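Local coordinates for protein binding component of ABC transporter (Wolinella succinogenes, PDB 3K4U) that binds lysine and probably serves as the solute-binding component of an amino-acid ABC transporter, at residues Leu203-Leu206 against Asn207-Ala211; Leu210-Ile213 against Lys214-Ser218; Glu221-Glu224 against Arg225-Asp229. All coordinates share one frame; numbering follows the deposited sequence.

Contact 1: residues Leu203-Leu206 against Asn207-Ala211; sequences LNWL and NHFLA
The indole of W205 takes F209 CB over one face of its six-membered ring, a CH-pi contact with CB 4.0 Å from the ring centroid, while L206 CD1 lies in plane at the indole edge. The F209 ring runs nearly parallel to the indole, the planes differing by only 7°, but it is slid so far aside that the rings barely overlap and their centroids stand 5.4 Å apart. The grip therefore comes from the base of F209, with W205 CZ3 3.6 Å from F209 CB. A chi1 of -168° points the W205 indole away from its own backbone N and along the helix toward F209. A broad apolar pair suits this face, because M38 and A41 of helix 30-41 pack against W205, and M38 also against F209.

The imidazole of H208 meets N204 at its edge, with N204 CG in the ring plane and the amide turned 80° to it. H208 ND1 adds a weak bond of 3.3 Å to N204 O, supplementing the backbone bond from H208 N. Asparagine's short amide suits N204, since OD1 can accept from both F84 N and N79 ND2 of the second subunit, where Q76 O takes W205 NE1. N207 lies alongside L203 and uses OD1 to accept from E86 N.

Such i to i+4 pairing is characteristic of an alpha-helix with both flanks covered, here helix 200-216, its W205 and F209 lying on helix 30-41 and its N204 and H208 facing the second subunit.

Contact 2: residues Leu210-Ile213 against Lys214-Ser218; sequences LAQI and KHDGS
L210-I213 meets K214-S218 in a local, helix-end contact: the last turn of helix 200-216 runs into a positive-phi glycine C-cap, which leads into helix 218-228 of this family 3 solute-binding protein. G217 does double duty as the first residue to leave helical angles, with phi at 101°, and as N-cap of the next helix. Any CB at that phi would press against the carbonyl O of D216, which explains the residue type.

The last turn is still regular, with K214 N bonded to L210 O, H215 N to A211 O, and D216 N to Q212 O at 2.9 Å. L210 and K214 lie side by side, L210 CD1 being 4.2 Å from K214 CE. A lysine fits this partly exposed place because its methylenes can follow the leucine while NZ travels on to donate to Y88 O and to meet the Y219 ring in a cation-pi contact. H215, on another face, brings its ring to Y188 of the second subunit.

Beyond G217 the first residue of the next helix comes against I213, whose CB packs 3.8 Å from S218 CB. A beta-branched residue offers bulk close to the backbone, just where S218 passes, and I213 CG2 comes to 4.1 Å from S218 CB. D216 OD2 receives a weak bond from S218 OG across the glycine. At the other carboxylate oxygen, the bend of Q212 at chi2 (-77°) carries its amide forward to D216, amide and carboxylate planes 70° apart, and Q212 NE2 donates a weak, bent hydrogen bond to D216 OD1 at 2.7 Å.

Contact 3: residues Glu221-Glu224 against Arg225-Asp229; sequences ELYE and RWFVD
Y223 and F227 lie one turn apart with ring planes at 11° and centroids 4.6 Å apart, slid so that overlap is slight. F227 CB sits over one face of the Y223 ring, 3.7 Å from its centroid in a CH-pi contact, and Y223 CE1 in turn lies over a face of F227. With chi1 at -175° the phenol lies beside its own carbonyl carbon, which brings it against F227. V228 CG2 touches the same ring at Y223 CE2, 3.9 Å away. F18 and F30 meet the F227 ring edge-to-face, and I89 of strand 89-98 touches both Y223 and F227. Replacing Y223 by an alanine removes the phenol, which would probably open a gap over F227 CB and beside V228 CG2, although F18 and F30 would still flank the F227 ring.

Among polar and mixed contacts, an arginine suits its partly exposed place: the methylene CG of R225 lies over one face of the W226 indole, and NH1 of the guanidinium runs beside L222 CD2. W226 turns the CD1 edge of its ring to L222 O, while NE1 donates to D33 OD2, to which R225 NE makes only a long, weak ion pair.

The backbone bonds change character late. R225 N bonds E221 O and F227 N bonds Y223 O in ordinary helical fashion, but E224 O accepts both V228 N, at 3.1 Å, and D229 N, at 3.0 Å, from opposite faces of its carbonyl plane.

A wider pi-type turn, marked by the D229 N to E224 O bond, thus lies in the last part of helix 218-228, whose L222 and W226 pack on helix 30-41 within this lobe of the solute-binding fold.

Overall arrangement
The contacts run along two successive helices; 1 and 2 overlap, and 3 follows. Contacts 1 and 2 share L210 and A211 on helix 200-216, with centres about 10 Å apart, while contact 3 lies on helix 218-228, its centre about 14 Å from that of contact 2. Contacts 1 and 3 do not touch: their centres are about 22 Å apart and their nearest atoms about 7 Å. Helix 30-41 nevertheless serves both, receiving W205 and F209 in one and L222 and W226 in the other. Contacts 1 and 2 also face the second subunit, whereas contact 3 lies nearer the ligand but outside the pocket, the F227 side chain about 11 Å from the bound lysine.

Contact 1: residues Leu203-Leu206 against Asn207-Ala211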
ATOM      1  N   LEU E 203      21.385 -14.411 -17.368  1.00 11.70           N
ATOM      2  CA  LEU E 203      20.814 -13.713 -16.183  1.00 10.48           C
ATOM      3  C   LEU E 203      19.434 -13.133 -16.412  1.00 10.87           C
ATOM      4  O   LEU E 203      18.510 -13.410 -15.641  1.00 12.52           O
ATOM      5  CB  LEU E 203      21.689 -12.550 -15.791  1.00  9.78           C
ATOM      6  CG  LEU E 203      22.704 -12.786 -14.710  1.00 16.88           C
ATOM      7  CD1 LEU E 203      23.494 -11.518 -14.541  1.00  8.44           C
ATOM      8  CD2 LEU E 203      21.870 -13.104 -13.530  1.00 10.14           C
ATOM      9  N   ASN E 204      19.266 -12.333 -17.463  1.00  9.72           N
ATOM     10  CA  ASN E 204      17.931 -11.849 -17.768  1.00  9.76           C
ATOM     11  C   ASN E 204      16.996 -13.015 -17.792  1.00 10.30           C
ATOM     12  O   ASN E 204      15.982 -12.986 -17.119  1.00 12.11           O
ATOM     13  CB  ASN E 204      17.865 -11.138 -19.114  1.00 10.63           C
ATOM     14  CG  ASN E 204      16.613 -10.330 -19.262  1.00 19.09           C
ATOM     15  OD1 ASN E 204      15.798 -10.539 -20.168  1.00 11.16           O
ATOM     16  ND2 ASN E 204      16.439  -9.393 -18.357  1.00 11.39           N
ATOM     17  N   TRP E 205      17.350 -14.072 -18.536  1.00 10.40           N
ATOM     18  CA  TRP E 205      16.448 -15.224 -18.727  1.00  9.36           C
ATOM     19  C   TRP E 205      16.141 -15.906 -17.424  1.00 10.72           C
ATOM     20  O   TRP E 205      14.981 -16.190 -17.119  1.00 12.72           O
ATOM     21  CB  TRP E 205      17.005 -16.241 -19.711  1.00  7.18           C
ATOM     22  CG  TRP E 205      15.954 -17.234 -20.112  1.00  3.13           C
ATOM     23  CD1 TRP E 205      15.121 -17.127 -21.161  1.00  4.95           C
ATOM     24  CD2 TRP E 205      15.623 -18.457 -19.449  1.00  4.42           C
ATOM     25  NE1 TRP E 205      14.256 -18.198 -21.179  1.00  5.30           N
ATOM     26  CE2 TRP E 205      14.575 -19.039 -20.148  1.00  3.16           C
ATOM     27  CE3 TRP E 205      16.121 -19.114 -18.318  1.00  4.20           C
ATOM     28  CZ2 TRP E 205      13.986 -20.241 -19.760  1.00  4.89           C
ATOM     29  CZ3 TRP E 205      15.560 -20.335 -17.935  1.00  5.61           C
ATOM     30  CH2 TRP E 205      14.487 -20.875 -18.647  1.00  3.88           C
ATOM     31  N   LEU E 206      17.168 -16.167 -16.639  1.00 10.63           N
ATOM     32  CA  LEU E 206      16.948 -16.845 -15.377  1.00 12.19           C
ATOM     33  C   LEU E 206      16.064 -16.063 -14.418  1.00 13.75           C
ATOM     34  O   LEU E 206      15.126 -16.620 -13.851  1.00 13.69           O
ATOM     35  CB  LEU E 206      18.264 -17.142 -14.694  1.00 12.72           C
ATOM     36  CG  LEU E 206      19.134 -18.297 -15.150  1.00  2.00           C
ATOM     37  CD1 LEU E 206      18.323 -19.128 -16.070  1.00 12.17           C
ATOM     38  CD2 LEU E 206      20.296 -17.721 -15.826  1.00 12.17           C
ATOM     39  N   ASN E 207      16.367 -14.771 -14.240  1.00 15.14           N
ATOM     40  CA  ASN E 207      15.610 -13.897 -13.332  1.00 14.50           C
ATOM     41  C   ASN E 207      14.132 -13.901 -13.701  1.00 14.42           C
ATOM     42  O   ASN E 207      13.262 -13.997 -12.830  1.00 14.53           O
ATOM     43  CB  ASN E 207      16.170 -12.494 -13.401  1.00 14.71           C
ATOM     44  CG  ASN E 207      17.427 -12.313 -12.552  1.00 24.44           C
ATOM     45  OD1 ASN E 207      17.676 -13.061 -11.611  1.00 16.08           O
ATOM     46  ND2 ASN E 207      18.220 -11.311 -12.883  1.00 14.52           N
ATOM     47  N   HIS E 208      13.834 -13.867 -14.995  1.00 13.75           N
ATOM     48  CA  HIS E 208      12.438 -13.908 -15.383  1.00 14.46           C
ATOM     49  C   HIS E 208      11.800 -15.307 -15.245  1.00 15.29           C
ATOM     50  O   HIS E 208      10.594 -15.407 -15.008  1.00 16.45           O
ATOM     51  CB  HIS E 208      12.250 -13.379 -16.794  1.00 14.79           C
ATOM     52  CG  HIS E 208      12.303 -11.898 -16.883  1.00 15.41           C
ATOM     53  ND1 HIS E 208      13.280 -11.237 -17.592  1.00 14.80           N
ATOM     54  CD2 HIS E 208      11.505 -10.940 -16.342  1.00 15.44           C
ATOM     55  CE1 HIS E 208      13.070  -9.932 -17.493  1.00 16.22           C
ATOM     56  NE2 HIS E 208      12.003  -9.727 -16.738  1.00 14.00           N
ATOM     57  N   PHE E 209      12.607 -16.364 -15.391  1.00 14.64           N
ATOM     58  CA  PHE E 209      12.150 -17.744 -15.171  1.00 13.61           C
ATOM     59  C   PHE E 209      11.843 -17.935 -13.702  1.00 14.19           C
ATOM     60  O   PHE E 209      10.819 -18.547 -13.346  1.00 15.05           O
ATOM     61  CB  PHE E 209      13.188 -18.787 -15.671  1.00 11.48           C
ATOM     62  CG  PHE E 209      13.021 -20.155 -15.056  1.00  4.14           C
ATOM     63  CD1 PHE E 209      12.028 -21.017 -15.496  1.00  8.48           C
ATOM     64  CD2 PHE E 209      13.846 -20.567 -14.032  1.00  7.99           C
ATOM     65  CE1 PHE E 209      11.838 -22.277 -14.897  1.00  4.01           C
ATOM     66  CE2 PHE E 209      13.657 -21.839 -13.433  1.00  5.17           C
ATOM     67  CZ  PHE E 209      12.642 -22.679 -13.865  1.00  6.23           C
ATOM     68  N   LEU E 210      12.701 -17.376 -12.848  1.00 13.97           N
ATOM     69  CA  LEU E 210      12.448 -17.402 -11.389  1.00 13.72           C
ATOM     70  C   LEU E 210      11.170 -16.678 -11.015  1.00 15.07           C
ATOM     71  O   LEU E 210      10.377 -17.200 -10.243  1.00 15.11           O
ATOM     72  CB  LEU E 210      13.614 -16.843 -10.599  1.00 12.11           C
ATOM     73  CG  LEU E 210      13.563 -16.998  -9.083  1.00 16.93           C
ATOM     74  CD1 LEU E 210      13.349 -18.445  -8.654  1.00 11.44           C
ATOM     75  CD2 LEU E 210      14.845 -16.472  -8.446  1.00 11.79           C
ATOM     76  N   ALA E 211      10.950 -15.490 -11.583  1.00 16.29           N
ATOM     77  CA  ALA E 211       9.710 -14.747 -11.313  1.00 16.10           C
ATOM     78  C   ALA E 211       8.486 -15.558 -11.763  1.00 16.74           C
ATOM     79  O   ALA E 211       7.486 -15.589 -11.055  1.00 16.24           O
ATOM     80  CB  ALA E 211       9.741 -13.440 -12.002  1.00 15.54           C
TER

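Contact 2: residues Leu210-Ile213 against Lys214-Ser218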
ATOM      1  N   LEU E 210      12.701 -17.376 -12.848  1.00 13.97           N
ATOM      2  CA  LEU E 210      12.448 -17.402 -11.389  1.00 13.72           C
ATOM      3  C   LEU E 210      11.170 -16.678 -11.015  1.00 15.07           C
ATOM      4  O   LEU E 210      10.377 -17.200 -10.243  1.00 15.11           O
ATOM      5  CB  LEU E 210      13.614 -16.843 -10.599  1.00 12.11           C
ATOM      6  CG  LEU E 210      13.563 -16.998  -9.083  1.00 16.93           C
ATOM      7  CD1 LEU E 210      13.349 -18.445  -8.654  1.00 11.44           C
ATOM      8  CD2 LEU E 210      14.845 -16.472  -8.446  1.00 11.79           C
ATOM      9  N   ALA E 211      10.950 -15.490 -11.583  1.00 16.29           N
ATOM     10  CA  ALA E 211       9.710 -14.747 -11.313  1.00 16.10           C
ATOM     11  C   ALA E 211       8.486 -15.558 -11.763  1.00 16.74           C
ATOM     12  O   ALA E 211       7.486 -15.589 -11.055  1.00 16.24           O
ATOM     13  CB  ALA E 211       9.741 -13.440 -12.002  1.00 15.54           C
ATOM     14  N   GLN E 212       8.587 -16.226 -12.924  1.00 17.29           N
ATOM     15  CA  GLN E 212       7.501 -17.081 -13.449  1.00 17.77           C
ATOM     16  C   GLN E 212       7.079 -18.232 -12.544  1.00 17.43           C
ATOM     17  O   GLN E 212       5.892 -18.526 -12.411  1.00 16.00           O
ATOM     18  CB  GLN E 212       7.845 -17.656 -14.824  1.00 18.49           C
ATOM     19  CG  GLN E 212       7.049 -17.043 -15.969  1.00 34.54           C
ATOM     20  CD  GLN E 212       5.607 -17.558 -16.059  1.00 20.11           C
ATOM     21  OE1 GLN E 212       4.779 -16.957 -16.730  1.00 34.40           O
ATOM     22  NE2 GLN E 212       5.323 -18.679 -15.416  1.00 34.26           N
ATOM     23  N   ILE E 213       8.046 -18.892 -11.919  1.00 17.67           N
ATOM     24  CA  ILE E 213       7.682 -20.058 -11.117  1.00 17.21           C
ATOM     25  C   ILE E 213       7.227 -19.715  -9.715  1.00 18.55           C
ATOM     26  O   ILE E 213       6.436 -20.464  -9.112  1.00 19.20           O
ATOM     27  CB  ILE E 213       8.708 -21.190 -11.199  1.00 15.33           C
ATOM     28  CG1 ILE E 213      10.085 -20.737 -10.762  1.00  7.47           C
ATOM     29  CG2 ILE E 213       8.817 -21.595 -12.647  1.00  9.69           C
ATOM     30  CD1 ILE E 213      10.855 -21.775 -10.044  1.00 13.75           C
ATOM     31  N   LYS E 214       7.669 -18.567  -9.217  1.00 19.73           N
ATOM     32  CA  LYS E 214       7.083 -17.987  -7.991  1.00 21.48           C
ATOM     33  C   LYS E 214       5.589 -17.628  -8.150  1.00 23.10           C
ATOM     34  O   LYS E 214       4.814 -17.818  -7.216  1.00 23.69           O
ATOM     35  CB  LYS E 214       7.845 -16.739  -7.557  1.00 21.47           C
ATOM     36  CG  LYS E 214       9.329 -16.921  -7.304  1.00  8.33           C
ATOM     37  CD  LYS E 214       9.581 -17.407  -5.863  1.00 21.67           C
ATOM     38  CE  LYS E 214      11.016 -17.093  -5.453  1.00  8.26           C
ATOM     39  NZ  LYS E 214      11.378 -17.807  -4.187  1.00 21.47           N
ATOM     40  N   HIS E 215       5.188 -17.144  -9.327  1.00 23.81           N
ATOM     41  CA  HIS E 215       3.808 -16.702  -9.556  1.00 25.02           C
ATOM     42  C   HIS E 215       2.884 -17.779 -10.170  1.00 24.84           C
ATOM     43  O   HIS E 215       1.702 -17.754  -9.993  1.00 24.62           O
ATOM     44  CB  HIS E 215       3.809 -15.360 -10.336  1.00 26.35           C
ATOM     45  CG  HIS E 215       4.566 -14.258  -9.638  1.00 27.00           C
ATOM     46  ND1 HIS E 215       5.644 -13.606 -10.205  1.00 27.97           N
ATOM     47  CD2 HIS E 215       4.423 -13.716  -8.401  1.00 27.53           C
ATOM     48  CE1 HIS E 215       6.128 -12.711  -9.359  1.00 26.74           C
ATOM     49  NE2 HIS E 215       5.400 -12.751  -8.258  1.00 27.78           N
ATOM     50  N   ASP E 216       3.459 -18.736 -10.873  1.00 26.34           N
ATOM     51  CA  ASP E 216       2.799 -19.975 -11.349  1.00 26.83           C
ATOM     52  C   ASP E 216       2.121 -20.860 -10.323  1.00 26.58           C
ATOM     53  O   ASP E 216       1.133 -21.480 -10.632  1.00 27.36           O
ATOM     54  CB  ASP E 216       3.875 -20.914 -11.916  1.00 27.54           C
ATOM     55  CG  ASP E 216       4.113 -20.702 -13.350  1.00 23.87           C
ATOM     56  OD1 ASP E 216       3.441 -19.797 -13.888  1.00 27.90           O
ATOM     57  OD2 ASP E 216       4.946 -21.437 -13.935  1.00 27.48           O
ATOM     58  N   GLY E 217       2.714 -21.018  -9.148  1.00 25.72           N
ATOM     59  CA  GLY E 217       2.343 -22.126  -8.286  1.00 25.41           C
ATOM     60  C   GLY E 217       3.364 -23.266  -8.356  1.00 25.52           C
ATOM     61  O   GLY E 217       3.487 -24.031  -7.406  1.00 25.89           O
ATOM     62  N   SER E 218       4.103 -23.365  -9.468  1.00 24.86           N
ATOM     63  CA  SER E 218       5.221 -24.302  -9.613  1.00 24.05           C
ATOM     64  C   SER E 218       6.125 -24.265  -8.403  1.00 24.22           C
ATOM     65  O   SER E 218       6.256 -25.255  -7.664  1.00 24.66           O
ATOM     66  CB  SER E 218       6.061 -23.956 -10.843  1.00 24.31           C
ATOM     67  OG  SER E 218       5.355 -24.215 -12.039  1.00 46.19           O
TER

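Contact 3: residues Glu221-Glu224 against Arg225-Asp229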
ATOM      1  N   GLU E 221       4.618 -25.590  -5.178  1.00 23.10           N
ATOM      2  CA  GLU E 221       4.495 -27.027  -5.339  1.00 22.81           C
ATOM      3  C   GLU E 221       5.844 -27.713  -5.039  1.00 22.53           C
ATOM      4  O   GLU E 221       5.976 -28.440  -4.063  1.00 23.69           O
ATOM      5  CB  GLU E 221       4.062 -27.290  -6.770  1.00 23.39           C
ATOM      6  CG  GLU E 221       3.457 -28.639  -7.018  1.00 50.64           C
ATOM      7  CD  GLU E 221       2.756 -28.679  -8.366  1.00 25.77           C
ATOM      8  OE1 GLU E 221       2.799 -29.751  -9.034  1.00 50.53           O
ATOM      9  OE2 GLU E 221       2.179 -27.626  -8.751  1.00 50.66           O
ATOM     10  N   LEU E 222       6.870 -27.460  -5.841  1.00 20.24           N
ATOM     11  CA  LEU E 222       8.123 -28.103  -5.560  1.00 18.78           C
ATOM     12  C   LEU E 222       8.472 -27.891  -4.093  1.00 19.46           C
ATOM     13  O   LEU E 222       8.951 -28.836  -3.433  1.00 19.69           O
ATOM     14  CB  LEU E 222       9.241 -27.616  -6.493  1.00 16.86           C
ATOM     15  CG  LEU E 222       8.886 -27.814  -7.968  1.00 18.30           C
ATOM     16  CD1 LEU E 222      10.025 -27.414  -8.847  1.00 15.51           C
ATOM     17  CD2 LEU E 222       8.465 -29.230  -8.276  1.00 15.40           C
ATOM     18  N   TYR E 223       8.204 -26.679  -3.580  1.00 19.53           N
ATOM     19  CA  TYR E 223       8.506 -26.351  -2.178  1.00 19.99           C
ATOM     20  C   TYR E 223       7.819 -27.287  -1.175  1.00 20.09           C
ATOM     21  O   TYR E 223       8.463 -27.892  -0.329  1.00 20.38           O
ATOM     22  CB  TYR E 223       8.202 -24.885  -1.826  1.00 19.90           C
ATOM     23  CG  TYR E 223       8.644 -24.584  -0.427  1.00 21.63           C
ATOM     24  CD1 TYR E 223       9.983 -24.266  -0.165  1.00 19.81           C
ATOM     25  CD2 TYR E 223       7.753 -24.695   0.659  1.00 19.41           C
ATOM     26  CE1 TYR E 223      10.433 -24.036   1.159  1.00 22.06           C
ATOM     27  CE2 TYR E 223       8.193 -24.489   1.987  1.00 21.42           C
ATOM     28  CZ  TYR E 223       9.530 -24.150   2.228  1.00 20.04           C
ATOM     29  OH  TYR E 223       9.999 -23.918   3.515  1.00 21.75           O
ATOM     30  N   GLU E 224       6.513 -27.403  -1.282  1.00 21.25           N
ATOM     31  CA  GLU E 224       5.748 -28.310  -0.438  1.00 23.65           C
ATOM     32  C   GLU E 224       6.377 -29.684  -0.537  1.00 24.17           C
ATOM     33  O   GLU E 224       6.797 -30.276   0.465  1.00 24.74           O
ATOM     34  CB  GLU E 224       4.261 -28.349  -0.869  1.00 24.66           C
ATOM     35  CG  GLU E 224       3.386 -27.268  -0.261  1.00 44.23           C
ATOM     36  CD  GLU E 224       2.300 -27.826   0.682  1.00 26.95           C
ATOM     37  OE1 GLU E 224       1.099 -27.487   0.497  1.00 44.65           O
ATOM     38  OE2 GLU E 224       2.642 -28.603   1.617  1.00 45.23           O
ATOM     39  N   ARG E 225       6.485 -30.159  -1.769  1.00 24.50           N
ATOM     40  CA  ARG E 225       6.987 -31.494  -2.028  1.00 24.70           C
ATOM     41  C   ARG E 225       8.261 -31.840  -1.302  1.00 24.67           C
ATOM     42  O   ARG E 225       8.350 -32.957  -0.839  1.00 26.30           O
ATOM     43  CB  ARG E 225       7.168 -31.744  -3.517  1.00 25.10           C
ATOM     44  CG  ARG E 225       8.109 -32.909  -3.798  1.00  6.16           C
ATOM     45  CD  ARG E 225       7.572 -33.693  -4.937  1.00 25.07           C
ATOM     46  NE  ARG E 225       7.884 -33.127  -6.234  1.00  5.91           N
ATOM     47  CZ  ARG E 225       6.976 -32.671  -7.105  1.00 26.10           C
ATOM     48  NH1 ARG E 225       7.357 -32.213  -8.301  1.00  6.87           N
ATOM     49  NH2 ARG E 225       5.679 -32.669  -6.799  1.00  8.21           N
ATOM     50  N   TRP E 226       9.229 -30.918  -1.205  1.00 23.34           N
ATOM     51  CA  TRP E 226      10.555 -31.239  -0.651  1.00 23.25           C
ATOM     52  C   TRP E 226      10.803 -30.755   0.748  1.00 24.68           C
ATOM     53  O   TRP E 226      11.546 -31.391   1.519  1.00 25.06           O
ATOM     54  CB  TRP E 226      11.671 -30.728  -1.560  1.00 22.98           C
ATOM     55  CG  TRP E 226      11.617 -31.392  -2.877  1.00 22.56           C
ATOM     56  CD1 TRP E 226      11.079 -30.897  -4.008  1.00 22.61           C
ATOM     57  CD2 TRP E 226      12.056 -32.721  -3.181  1.00 23.19           C
ATOM     58  NE1 TRP E 226      11.166 -31.824  -5.017  1.00 23.20           N
ATOM     59  CE2 TRP E 226      11.756 -32.956  -4.536  1.00 21.93           C
ATOM     60  CE3 TRP E 226      12.676 -33.737  -2.438  1.00 22.22           C
ATOM     61  CZ2 TRP E 226      12.065 -34.164  -5.184  1.00 23.73           C
ATOM     62  CZ3 TRP E 226      12.976 -34.967  -3.085  1.00 23.86           C
ATOM     63  CH2 TRP E 226      12.670 -35.160  -4.442  1.00 22.01           C
ATOM     64  N   PHE E 227      10.178 -29.636   1.099  1.00 25.17           N
ATOM     65  CA  PHE E 227      10.505 -28.986   2.347  1.00 25.53           C
ATOM     66  C   PHE E 227       9.478 -29.169   3.440  1.00 28.25           C
ATOM     67  O   PHE E 227       9.728 -28.821   4.592  1.00 28.67           O
ATOM     68  CB  PHE E 227      10.632 -27.522   2.080  1.00 24.53           C
ATOM     69  CG  PHE E 227      11.858 -27.159   1.387  1.00 22.38           C
ATOM     70  CD1 PHE E 227      13.018 -26.935   2.104  1.00 23.61           C
ATOM     71  CD2 PHE E 227      11.866 -27.000   0.014  1.00 24.47           C
ATOM     72  CE1 PHE E 227      14.154 -26.566   1.466  1.00 22.16           C
ATOM     73  CE2 PHE E 227      13.035 -26.624  -0.647  1.00 22.03           C
ATOM     74  CZ  PHE E 227      14.170 -26.412   0.073  1.00 23.62           C
ATOM     75  N   VAL E 228       8.307 -29.671   3.075  1.00 30.23           N
ATOM     76  CA  VAL E 228       7.217 -29.775   4.013  1.00 32.36           C
ATOM     77  C   VAL E 228       6.759 -31.220   4.155  1.00 34.81           C
ATOM     78  O   VAL E 228       6.816 -31.794   5.262  1.00 34.56           O
ATOM     79  CB  VAL E 228       6.054 -28.864   3.581  1.00 32.57           C
ATOM     80  CG1 VAL E 228       4.746 -29.273   4.258  1.00 15.74           C
ATOM     81  CG2 VAL E 228       6.425 -27.396   3.856  1.00 16.56           C
ATOM     82  N   ASP E 229       6.318 -31.820   3.048  1.00 36.69           N
ATOM     83  CA  ASP E 229       5.769 -33.151   3.165  1.00 38.47           C
ATOM     84  C   ASP E 229       6.831 -34.246   3.120  1.00 39.47           C
ATOM     85  O   ASP E 229       7.895 -34.064   2.549  1.00 39.67           O
ATOM     86  CB  ASP E 229       4.565 -33.384   2.242  1.00 39.39           C
ATOM     87  CG  ASP E 229       4.943 -33.585   0.790  1.00 66.36           C
ATOM     88  OD1 ASP E 229       5.921 -34.344   0.525  1.00 40.24           O
ATOM     89  OD2 ASP E 229       4.217 -33.006  -0.077  1.00 39.49           O
TER